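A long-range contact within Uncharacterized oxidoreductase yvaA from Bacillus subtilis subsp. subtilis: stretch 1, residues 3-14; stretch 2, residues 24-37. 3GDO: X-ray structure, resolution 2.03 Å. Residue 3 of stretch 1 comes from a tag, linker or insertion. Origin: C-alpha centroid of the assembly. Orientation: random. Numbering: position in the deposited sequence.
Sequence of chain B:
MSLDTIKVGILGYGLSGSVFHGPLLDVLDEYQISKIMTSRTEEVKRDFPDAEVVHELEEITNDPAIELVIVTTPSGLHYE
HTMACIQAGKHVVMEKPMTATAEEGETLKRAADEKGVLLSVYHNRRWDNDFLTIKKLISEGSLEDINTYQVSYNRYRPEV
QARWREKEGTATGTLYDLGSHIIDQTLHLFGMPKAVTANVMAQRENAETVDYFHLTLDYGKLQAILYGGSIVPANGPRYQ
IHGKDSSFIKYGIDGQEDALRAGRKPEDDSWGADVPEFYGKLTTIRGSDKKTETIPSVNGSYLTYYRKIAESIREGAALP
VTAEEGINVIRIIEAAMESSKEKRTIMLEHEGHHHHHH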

# COMPACT_ATOMS: atom_id res chain seq x y z
N LEU B 3 41.35 -26.81 16.47
CA LEU B 3 41.99 -27.07 15.20
C LEU B 3 41.06 -26.77 14.06
O LEU B 3 41.48 -26.66 12.91
CB LEU B 3 42.33 -28.56 15.11
CG LEU B 3 43.34 -29.07 16.14
CD1 LEU B 3 43.23 -30.59 16.24
CD2 LEU B 3 44.74 -28.61 15.74
N ASP B 4 39.78 -26.71 14.38
CA ASP B 4 38.77 -26.64 13.33
C ASP B 4 38.19 -25.24 13.00
O ASP B 4 37.28 -25.14 12.17
CB ASP B 4 37.66 -27.68 13.59
CG ASP B 4 38.20 -29.11 13.59
OD1 ASP B 4 39.32 -29.30 13.07
OD2 ASP B 4 37.51 -30.03 14.11
N THR B 5 38.71 -24.18 13.61
CA THR B 5 38.20 -22.85 13.30
C THR B 5 38.31 -22.57 11.82
O THR B 5 39.29 -22.95 11.16
CB THR B 5 38.90 -21.70 14.09
OG1 THR B 5 40.32 -21.76 13.90
CG2 THR B 5 38.58 -21.80 15.56
N ILE B 6 37.29 -21.92 11.29
CA ILE B 6 37.29 -21.53 9.89
C ILE B 6 38.09 -20.24 9.81
O ILE B 6 37.79 -19.27 10.52
CB ILE B 6 35.82 -21.36 9.37
CG1 ILE B 6 35.09 -22.71 9.47
CG2 ILE B 6 35.81 -20.81 7.96
CD1 ILE B 6 33.64 -22.68 9.08
N LYS B 7 39.11 -20.25 8.96
CA LYS B 7 40.03 -19.12 8.81
C LYS B 7 39.43 -18.14 7.84
O LYS B 7 39.24 -18.45 6.67
CB LYS B 7 41.43 -19.57 8.28
CG LYS B 7 42.16 -20.65 9.11
CD LYS B 7 42.10 -20.35 10.60
CE LYS B 7 42.91 -21.39 11.41
NZ LYS B 7 42.09 -22.60 11.69
N VAL B 8 39.18 -16.94 8.32
CA VAL B 8 38.46 -15.93 7.53
C VAL B 8 39.37 -14.81 7.08
O VAL B 8 40.20 -14.34 7.86
CB VAL B 8 37.29 -15.35 8.37
CG1 VAL B 8 36.50 -14.27 7.58
CG2 VAL B 8 36.39 -16.50 8.87
N GLY B 9 39.21 -14.39 5.83
CA GLY B 9 39.74 -13.12 5.34
C GLY B 9 38.59 -12.15 5.02
O GLY B 9 37.64 -12.52 4.30
N ILE B 10 38.65 -10.94 5.59
CA ILE B 10 37.62 -9.91 5.31
C ILE B 10 38.10 -8.84 4.34
O ILE B 10 39.12 -8.18 4.58
CB ILE B 10 37.10 -9.22 6.59
CG1 ILE B 10 36.63 -10.27 7.59
CG2 ILE B 10 35.97 -8.20 6.25
CD1 ILE B 10 36.34 -9.71 8.98
N LEU B 11 37.40 -8.68 3.23
CA LEU B 11 37.78 -7.67 2.27
C LEU B 11 37.06 -6.35 2.58
O LEU B 11 35.85 -6.25 2.42
CB LEU B 11 37.48 -8.11 0.84
CG LEU B 11 38.17 -9.34 0.24
CD1 LEU B 11 37.99 -9.31 -1.29
CD2 LEU B 11 39.67 -9.43 0.62
N GLY B 12 37.83 -5.35 3.04
CA GLY B 12 37.27 -4.01 3.33
C GLY B 12 36.87 -3.91 4.79
O GLY B 12 36.32 -4.85 5.36
N TYR B 13 37.18 -2.78 5.41
CA TYR B 13 36.86 -2.60 6.81
C TYR B 13 36.19 -1.21 7.06
O TYR B 13 36.51 -0.51 8.04
CB TYR B 13 38.12 -2.81 7.64
CG TYR B 13 37.85 -3.15 9.07
CD1 TYR B 13 37.25 -4.36 9.41
CD2 TYR B 13 38.22 -2.27 10.09
CE1 TYR B 13 37.00 -4.68 10.75
CE2 TYR B 13 37.98 -2.60 11.43
CZ TYR B 13 37.37 -3.82 11.74
OH TYR B 13 37.12 -4.17 13.06
N GLY B 14 35.28 -0.86 6.16
CA GLY B 14 34.32 0.24 6.36
C GLY B 14 33.20 -0.18 7.28
O GLY B 14 33.38 -0.99 8.22
N LEU B 24 30.02 -9.94 14.61
CA LEU B 24 29.27 -11.20 14.67
C LEU B 24 30.25 -12.39 14.59
O LEU B 24 30.14 -13.36 15.36
CB LEU B 24 28.26 -11.27 13.53
CG LEU B 24 27.18 -10.18 13.52
CD1 LEU B 24 26.20 -10.38 12.38
CD2 LEU B 24 26.44 -10.13 14.86
N LEU B 25 31.19 -12.30 13.65
CA LEU B 25 32.20 -13.35 13.46
C LEU B 25 33.01 -13.50 14.74
O LEU B 25 33.25 -14.60 15.20
CB LEU B 25 33.08 -13.06 12.25
CG LEU B 25 32.43 -13.16 10.86
CD1 LEU B 25 33.30 -12.56 9.76
CD2 LEU B 25 32.14 -14.61 10.53
N ASP B 26 33.33 -12.37 15.35
CA ASP B 26 34.03 -12.30 16.64
C ASP B 26 33.41 -13.10 17.80
O ASP B 26 34.16 -13.58 18.65
CB ASP B 26 34.19 -10.82 17.05
CG ASP B 26 35.01 -10.65 18.32
OD1 ASP B 26 36.22 -10.92 18.27
OD2 ASP B 26 34.45 -10.22 19.36
N VAL B 27 32.09 -13.24 17.88
CA VAL B 27 31.53 -14.01 19.01
C VAL B 27 31.33 -15.50 18.74
O VAL B 27 30.89 -16.24 19.61
CB VAL B 27 30.24 -13.38 19.63
CG1 VAL B 27 30.49 -11.95 20.08
CG2 VAL B 27 29.06 -13.46 18.65
N LEU B 28 31.61 -15.95 17.53
CA LEU B 28 31.39 -17.34 17.16
C LEU B 28 32.70 -18.14 17.19
O LEU B 28 33.58 -17.91 16.37
CB LEU B 28 30.77 -17.40 15.75
CG LEU B 28 29.35 -16.83 15.64
CD1 LEU B 28 28.88 -16.85 14.21
CD2 LEU B 28 28.41 -17.62 16.55
N ASP B 29 32.86 -19.08 18.12
CA ASP B 29 34.15 -19.81 18.11
C ASP B 29 34.43 -20.73 16.91
O ASP B 29 35.58 -21.15 16.71
CB ASP B 29 34.57 -20.44 19.46
CG ASP B 29 33.41 -20.71 20.39
OD1 ASP B 29 32.48 -21.47 20.00
OD2 ASP B 29 33.45 -20.22 21.53
N GLU B 30 33.40 -20.98 16.09
CA GLU B 30 33.59 -21.64 14.81
C GLU B 30 34.54 -20.90 13.86
O GLU B 30 34.94 -21.44 12.82
CB GLU B 30 32.24 -21.79 14.08
CG GLU B 30 31.20 -22.65 14.77
CD GLU B 30 30.21 -21.82 15.55
OE1 GLU B 30 30.64 -21.02 16.43
OE2 GLU B 30 28.99 -21.98 15.30
N TYR B 31 34.85 -19.64 14.17
CA TYR B 31 35.57 -18.76 13.22
C TYR B 31 36.85 -18.17 13.79
O TYR B 31 36.94 -17.92 14.99
CB TYR B 31 34.68 -17.59 12.75
CG TYR B 31 33.56 -18.02 11.84
CD1 TYR B 31 33.80 -18.23 10.49
CD2 TYR B 31 32.29 -18.28 12.34
CE1 TYR B 31 32.79 -18.65 9.65
CE2 TYR B 31 31.26 -18.69 11.52
CZ TYR B 31 31.51 -18.86 10.16
OH TYR B 31 30.51 -19.29 9.29
N GLN B 32 37.81 -17.96 12.91
CA GLN B 32 38.99 -17.19 13.24
C GLN B 32 39.17 -16.13 12.18
O GLN B 32 39.34 -16.44 10.98
CB GLN B 32 40.25 -18.09 13.30
CG GLN B 32 41.51 -17.37 13.77
CD GLN B 32 41.27 -16.64 15.08
OE1 GLN B 32 41.01 -17.25 16.12
NE2 GLN B 32 41.33 -15.31 15.04
N ILE B 33 39.15 -14.86 12.59
CA ILE B 33 39.44 -13.79 11.65
C ILE B 33 40.95 -13.71 11.52
O ILE B 33 41.61 -13.33 12.47
CB ILE B 33 38.89 -12.42 12.11
CG1 ILE B 33 37.34 -12.44 12.15
CG2 ILE B 33 39.29 -11.35 11.13
CD1 ILE B 33 36.75 -12.76 13.52
N SER B 34 41.49 -14.08 10.36
CA SER B 34 42.95 -14.13 10.17
C SER B 34 43.50 -12.90 9.47
O SER B 34 44.52 -12.34 9.90
CB SER B 34 43.38 -15.37 9.37
OG SER B 34 43.07 -16.53 10.12
N LYS B 35 42.85 -12.50 8.39
CA LYS B 35 43.33 -11.36 7.62
C LYS B 35 42.19 -10.40 7.24
O LYS B 35 41.03 -10.81 7.08
CB LYS B 35 44.02 -11.85 6.36
CG LYS B 35 45.33 -12.64 6.64
CD LYS B 35 46.09 -12.90 5.36
CE LYS B 35 47.47 -13.46 5.69
NZ LYS B 35 48.09 -13.90 4.40
N ILE B 36 42.53 -9.12 7.14
CA ILE B 36 41.59 -8.07 6.70
C ILE B 36 42.32 -7.16 5.74
O ILE B 36 43.39 -6.64 6.08
CB ILE B 36 41.03 -7.27 7.87
CG1 ILE B 36 40.45 -8.20 8.94
CG2 ILE B 36 40.01 -6.19 7.38
CD1 ILE B 36 39.98 -7.49 10.20
N MET B 37 41.76 -7.01 4.54
CA MET B 37 42.30 -6.13 3.51
C MET B 37 41.74 -4.70 3.72
O MET B 37 40.55 -4.47 3.49
CB MET B 37 41.95 -6.66 2.11
CG MET B 37 42.75 -6.01 0.99
SD MET B 37 42.25 -6.32 -0.70
CE MET B 37 40.60 -5.69 -0.76

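Parallel β-strands bond in a characteristic way: every second residue of one strand faces the other with both its N-H and its C=O, and these two groups reach different residues on the partner. The pairing of strand 6-11 with strand 31-37 in yvaA is a compact example. Ile6 N donates to Glu30 O (2.8 Å), and Ile6 O accepts from Gln32 N (2.7 Å), so that Ile6 straddles Tyr31. Val8 continues the ladder, its N donating to Gln32 O at 2.7 Å. Farther along, Ile10 N binds Lys35 O (2.8 Å) and Ile10 O receives Met37 N (2.9 Å). A last bond, Gly12 N to Met37 O at 2.9 Å, carries the ladder just beyond the first strand.

The regular alternation is broken once. Val8 pairs with Ile33, but Gly9 pairs with Lys35, leaving Ser34 as the extra residue of a β-bulge. Val8 O serves both sides of the irregularity, accepting Ser34 N at 2.8 Å and Lys35 N at 3.3 Å. The helix-like psi of Ser34, -47°, turns two successive amides toward one carbonyl, after which the parallel register resumes.

Between these bonds, CA-H groups approach the same carbonyls. Gly9 CA lies 3.2 Å from Lys35 O and Ile36 CA lies 3.3 Å from Ile10 O, weak contacts that supplement the amide bonds.

Because side chains alternate across a sheet, its two faces differ in character. Ile6, Val8 and Ile10 share one face with Tyr31, Ile33 and Ile36, and all six are buried. Val8 CG2 meets the edge of the Tyr31 ring, 3.5 Å from Tyr31 CD1, while Ile6 CB is 3.9 Å from that same Tyr31 CD1. Leu25, in the helix preceding the second strand, also packs here: its CD1 lies 4.2 Å from both Val8 CG1 and Ile10 CD1. Ile10 CD1 additionally touches Ile33 CG2 at 4.0 Å. At the far end, Ile36 CG2 packs against Tyr13 CD1 (3.9 Å).

The other face carries Lys7, Leu11, Gln32, Lys35 and Met37, and is more mixed. The aliphatic part of Lys7 rests against Gln32, with Lys7 CD 4.0 Å from Gln32 CB, while its amine turns back to Thr5, with Lys7 NZ 2.9 Å from Thr5 O and 3.0 Å from Thr5 OG1. Hydrophobic contact and a satisfied charged group thus coexist in one side chain. Leu11 CD2 closes against Met37 CB at 3.9 Å.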